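Local structure of prephenate dehydrogenase (3KTD) at residues A[117-121]-A[158-164]. The protein probably catalyses the oxidative decarboxylation of prephenate with NAD+ or NADP+ as the hydride acceptor. Numbering follows the deposited sequence.
Sequences QHRYV and TDINSTW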
ATOM      1  N   GLN A 117      14.824 -34.517  -7.183  1.00 32.85           N
ATOM      2  CA  GLN A 117      13.387 -34.325  -7.420  1.00 33.67           C
ATOM      3  C   GLN A 117      12.488 -35.455  -6.902  1.00 34.56           C
ATOM      4  O   GLN A 117      11.315 -35.233  -6.646  1.00 35.65           O
ATOM      5  CB  GLN A 117      13.069 -33.999  -8.887  1.00 33.24           C
ATOM      6  CG  GLN A 117      13.499 -35.024  -9.917  1.00 34.39           C
ATOM      7  CD  GLN A 117      14.906 -34.801 -10.409  1.00 32.74           C
ATOM      8  OE1 GLN A 117      15.763 -34.360  -9.655  1.00 35.61           O
ATOM      9  NE2 GLN A 117      15.154 -35.108 -11.672  1.00 30.53           N
ATOM     10  N   HIS A 118      13.028 -36.650  -6.723  1.00 35.69           N
ATOM     11  CA  HIS A 118      12.239 -37.755  -6.180  1.00 36.38           C
ATOM     12  C   HIS A 118      11.986 -37.612  -4.668  1.00 36.03           C
ATOM     13  O   HIS A 118      11.202 -38.367  -4.112  1.00 36.08           O
ATOM     14  CB  HIS A 118      12.885 -39.112  -6.522  1.00 36.90           C
ATOM     15  CG  HIS A 118      12.823 -39.457  -7.984  1.00 39.95           C
ATOM     16  ND1 HIS A 118      13.862 -39.208  -8.856  1.00 42.88           N
ATOM     17  CD2 HIS A 118      11.836 -40.010  -8.730  1.00 42.91           C
ATOM     18  CE1 HIS A 118      13.523 -39.601 -10.072  1.00 41.84           C
ATOM     19  NE2 HIS A 118      12.297 -40.088 -10.023  1.00 41.90           N
ATOM     20  N   ARG A 119      12.616 -36.638  -4.010  1.00 36.23           N
ATOM     21  CA  ARG A 119      12.433 -36.430  -2.560  1.00 36.51           C
ATOM     22  C   ARG A 119      11.984 -35.012  -2.153  1.00 35.91           C
ATOM     23  O   ARG A 119      11.909 -34.706  -0.967  1.00 36.31           O
ATOM     24  CB  ARG A 119      13.744 -36.750  -1.843  1.00 37.30           C
ATOM     25  CG  ARG A 119      14.167 -38.203  -1.928  1.00 38.85           C
ATOM     26  CD  ARG A 119      13.295 -39.079  -1.045  1.00 43.01           C
ATOM     27  NE  ARG A 119      13.573 -40.503  -1.244  1.00 45.96           N
ATOM     28  CZ  ARG A 119      12.897 -41.311  -2.061  1.00 45.05           C
ATOM     29  NH1 ARG A 119      11.856 -40.877  -2.767  1.00 43.54           N
ATOM     30  NH2 ARG A 119      13.259 -42.579  -2.161  1.00 46.64           N
ATOM     31  N   TYR A 120      11.648 -34.174  -3.131  1.00 35.02           N
ATOM     32  CA  TYR A 120      11.380 -32.755  -2.906  1.00 34.18           C
ATOM     33  C   TYR A 120       9.933 -32.345  -3.114  1.00 33.83           C
ATOM     34  O   TYR A 120       9.288 -32.762  -4.074  1.00 33.69           O
ATOM     35  CB  TYR A 120      12.246 -31.934  -3.866  1.00 34.24           C
ATOM     36  CG  TYR A 120      11.948 -30.446  -3.918  1.00 33.78           C
ATOM     37  CD1 TYR A 120      12.141 -29.632  -2.805  1.00 35.52           C
ATOM     38  CD2 TYR A 120      11.526 -29.847  -5.095  1.00 35.89           C
ATOM     39  CE1 TYR A 120      11.894 -28.270  -2.862  1.00 36.71           C
ATOM     40  CE2 TYR A 120      11.279 -28.487  -5.165  1.00 36.71           C
ATOM     41  CZ  TYR A 120      11.465 -27.707  -4.048  1.00 38.09           C
ATOM     42  OH  TYR A 120      11.206 -26.366  -4.122  1.00 40.62           O
ATOM     43  N   VAL A 121       9.428 -31.524  -2.205  1.00 33.85           N
ATOM     44  CA  VAL A 121       8.145 -30.878  -2.407  1.00 33.80           C
ATOM     45  C   VAL A 121       8.298 -29.386  -2.131  1.00 33.67           C
ATOM     46  O   VAL A 121       8.526 -28.969  -1.000  1.00 33.49           O
ATOM     47  CB  VAL A 121       7.050 -31.465  -1.540  1.00 34.29           C
ATOM     48  CG1 VAL A 121       5.713 -30.764  -1.869  1.00 30.81           C
ATOM     49  CG2 VAL A 121       6.968 -32.986  -1.759  1.00 32.59           C
ATOM     50  N   THR A 158       9.162 -36.062 -14.577  1.00 41.41           N
ATOM     51  CA  THR A 158       9.695 -36.788 -13.432  1.00 41.62           C
ATOM     52  C   THR A 158       8.906 -38.073 -13.253  1.00 42.57           C
ATOM     53  O   THR A 158       7.678 -38.059 -13.323  1.00 42.34           O
ATOM     54  CB  THR A 158       9.592 -35.984 -12.140  1.00 41.46           C
ATOM     55  OG1 THR A 158      10.075 -34.662 -12.368  1.00 41.07           O
ATOM     56  CG2 THR A 158      10.414 -36.654 -11.035  1.00 38.61           C
ATOM     57  N   ASP A 159       9.620 -39.166 -12.990  1.00 43.75           N
ATOM     58  CA  ASP A 159       9.028 -40.498 -12.882  1.00 44.61           C
ATOM     59  C   ASP A 159       8.950 -40.900 -11.408  1.00 44.58           C
ATOM     60  O   ASP A 159       9.788 -41.654 -10.915  1.00 45.32           O
ATOM     61  CB  ASP A 159       9.895 -41.484 -13.687  1.00 45.11           C
ATOM     62  CG  ASP A 159       9.149 -42.748 -14.101  1.00 46.89           C
ATOM     63  OD1 ASP A 159       7.925 -42.853 -13.858  1.00 47.20           O
ATOM     64  OD2 ASP A 159       9.806 -43.637 -14.694  1.00 48.34           O
ATOM     65  N   ILE A 160       7.937 -40.402 -10.707  1.00 43.95           N
ATOM     66  CA  ILE A 160       7.836 -40.622  -9.258  1.00 43.65           C
ATOM     67  C   ILE A 160       6.933 -41.789  -8.888  1.00 43.37           C
ATOM     68  O   ILE A 160       6.129 -42.238  -9.695  1.00 43.21           O
ATOM     69  CB  ILE A 160       7.400 -39.322  -8.490  1.00 43.76           C
ATOM     70  CG1 ILE A 160       5.983 -38.864  -8.862  1.00 43.09           C
ATOM     71  CG2 ILE A 160       8.386 -38.203  -8.746  1.00 42.65           C
ATOM     72  CD1 ILE A 160       4.879 -39.700  -8.242  1.00 44.82           C
ATOM     73  N   ASN A 161       7.088 -42.269  -7.656  1.00 43.51           N
ATOM     74  CA  ASN A 161       6.282 -43.367  -7.127  1.00 43.49           C
ATOM     75  C   ASN A 161       5.632 -42.971  -5.786  1.00 43.18           C
ATOM     76  O   ASN A 161       5.654 -41.797  -5.411  1.00 43.22           O
ATOM     77  CB  ASN A 161       7.139 -44.635  -6.997  1.00 43.67           C
ATOM     78  CG  ASN A 161       8.222 -44.509  -5.945  1.00 44.67           C
ATOM     79  OD1 ASN A 161       8.343 -43.480  -5.275  1.00 46.37           O
ATOM     80  ND2 ASN A 161       9.021 -45.558  -5.795  1.00 43.38           N
ATOM     81  N   SER A 162       5.081 -43.947  -5.065  1.00 42.57           N
ATOM     82  CA  SER A 162       4.312 -43.677  -3.841  1.00 42.13           C
ATOM     83  C   SER A 162       5.080 -42.954  -2.724  1.00 41.67           C
ATOM     84  O   SER A 162       4.480 -42.206  -1.945  1.00 42.56           O
ATOM     85  CB  SER A 162       3.718 -44.978  -3.283  1.00 41.94           C
ATOM     86  OG  SER A 162       4.709 -45.746  -2.623  1.00 42.57           O
ATOM     87  N   THR A 163       6.387 -43.176  -2.629  1.00 40.46           N
ATOM     88  CA  THR A 163       7.178 -42.532  -1.586  1.00 40.12           C
ATOM     89  C   THR A 163       7.106 -41.001  -1.733  1.00 39.41           C
ATOM     90  O   THR A 163       7.033 -40.290  -0.732  1.00 38.91           O
ATOM     91  CB  THR A 163       8.644 -43.011  -1.586  1.00 40.32           C
ATOM     92  OG1 THR A 163       9.235 -42.731  -2.858  1.00 42.54           O
ATOM     93  CG2 THR A 163       8.729 -44.517  -1.309  1.00 39.32           C
ATOM     94  N   TRP A 164       7.098 -40.504  -2.972  1.00 38.65           N
ATOM     95  CA  TRP A 164       6.961 -39.064  -3.204  1.00 38.25           C
ATOM     96  C   TRP A 164       5.584 -38.583  -2.779  1.00 37.71           C
ATOM     97  O   TRP A 164       5.461 -37.532  -2.165  1.00 38.45           O
ATOM     98  CB  TRP A 164       7.213 -38.658  -4.663  1.00 38.33           C
ATOM     99  CG  TRP A 164       7.218 -37.157  -4.812  1.00 38.28           C
ATOM    100  CD1 TRP A 164       8.287 -36.328  -4.667  1.00 39.80           C
ATOM    101  CD2 TRP A 164       6.093 -36.310  -5.086  1.00 37.81           C
ATOM    102  NE1 TRP A 164       7.906 -35.016  -4.847  1.00 39.58           N
ATOM    103  CE2 TRP A 164       6.563 -34.979  -5.102  1.00 38.21           C
ATOM    104  CE3 TRP A 164       4.734 -36.547  -5.311  1.00 38.38           C
ATOM    105  CZ2 TRP A 164       5.726 -33.889  -5.338  1.00 38.85           C
ATOM    106  CZ3 TRP A 164       3.899 -35.463  -5.547  1.00 39.49           C
ATOM    107  CH2 TRP A 164       4.399 -34.148  -5.555  1.00 39.02           C
TER
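Trp164 has its CG opposite the backbone N (chi1 -173°), which carries the indole to residues 117-121 edge first. Trp164 NE1 donates to Tyr120 O at 2.8 Å. The acceptor lies near the ring plane, but NE1 sits above the carbonyl plane, not on a lone pair. The pyrrole edge also meets His118 O, 3.6 Å from Trp164 CD1. Val121 CG2 approaches the indole obliquely, 3.9 Å from Trp164 CZ2. At the edge of its imidazole, His118 NE2 donates a weak, bent bond to Asp159 O at 3.1 Å, while Thr158 CG2 lies over one ring face. The Arg119 side chain bends at chi2 (-73°) and folds back. NH1 then donates to His118 O and, weakly, to Thr163 OG1. Thr163 OG1 in turn donates to Asn161 OD1 at 2.7 Å. Asn161 is the N-cap of helix 162-177, and its OD1 also accepts weakly from Thr163 N. The contact joins the start of strand 120-125 to the start of this helix in the Rossmann-type nucleotide-binding domain. One short, fairly straight indole bond (N-H...O 157°) satisfies the buried Trp164 NE1, whereas the weak His118 and Arg119 bonds at the more exposed side probably add less.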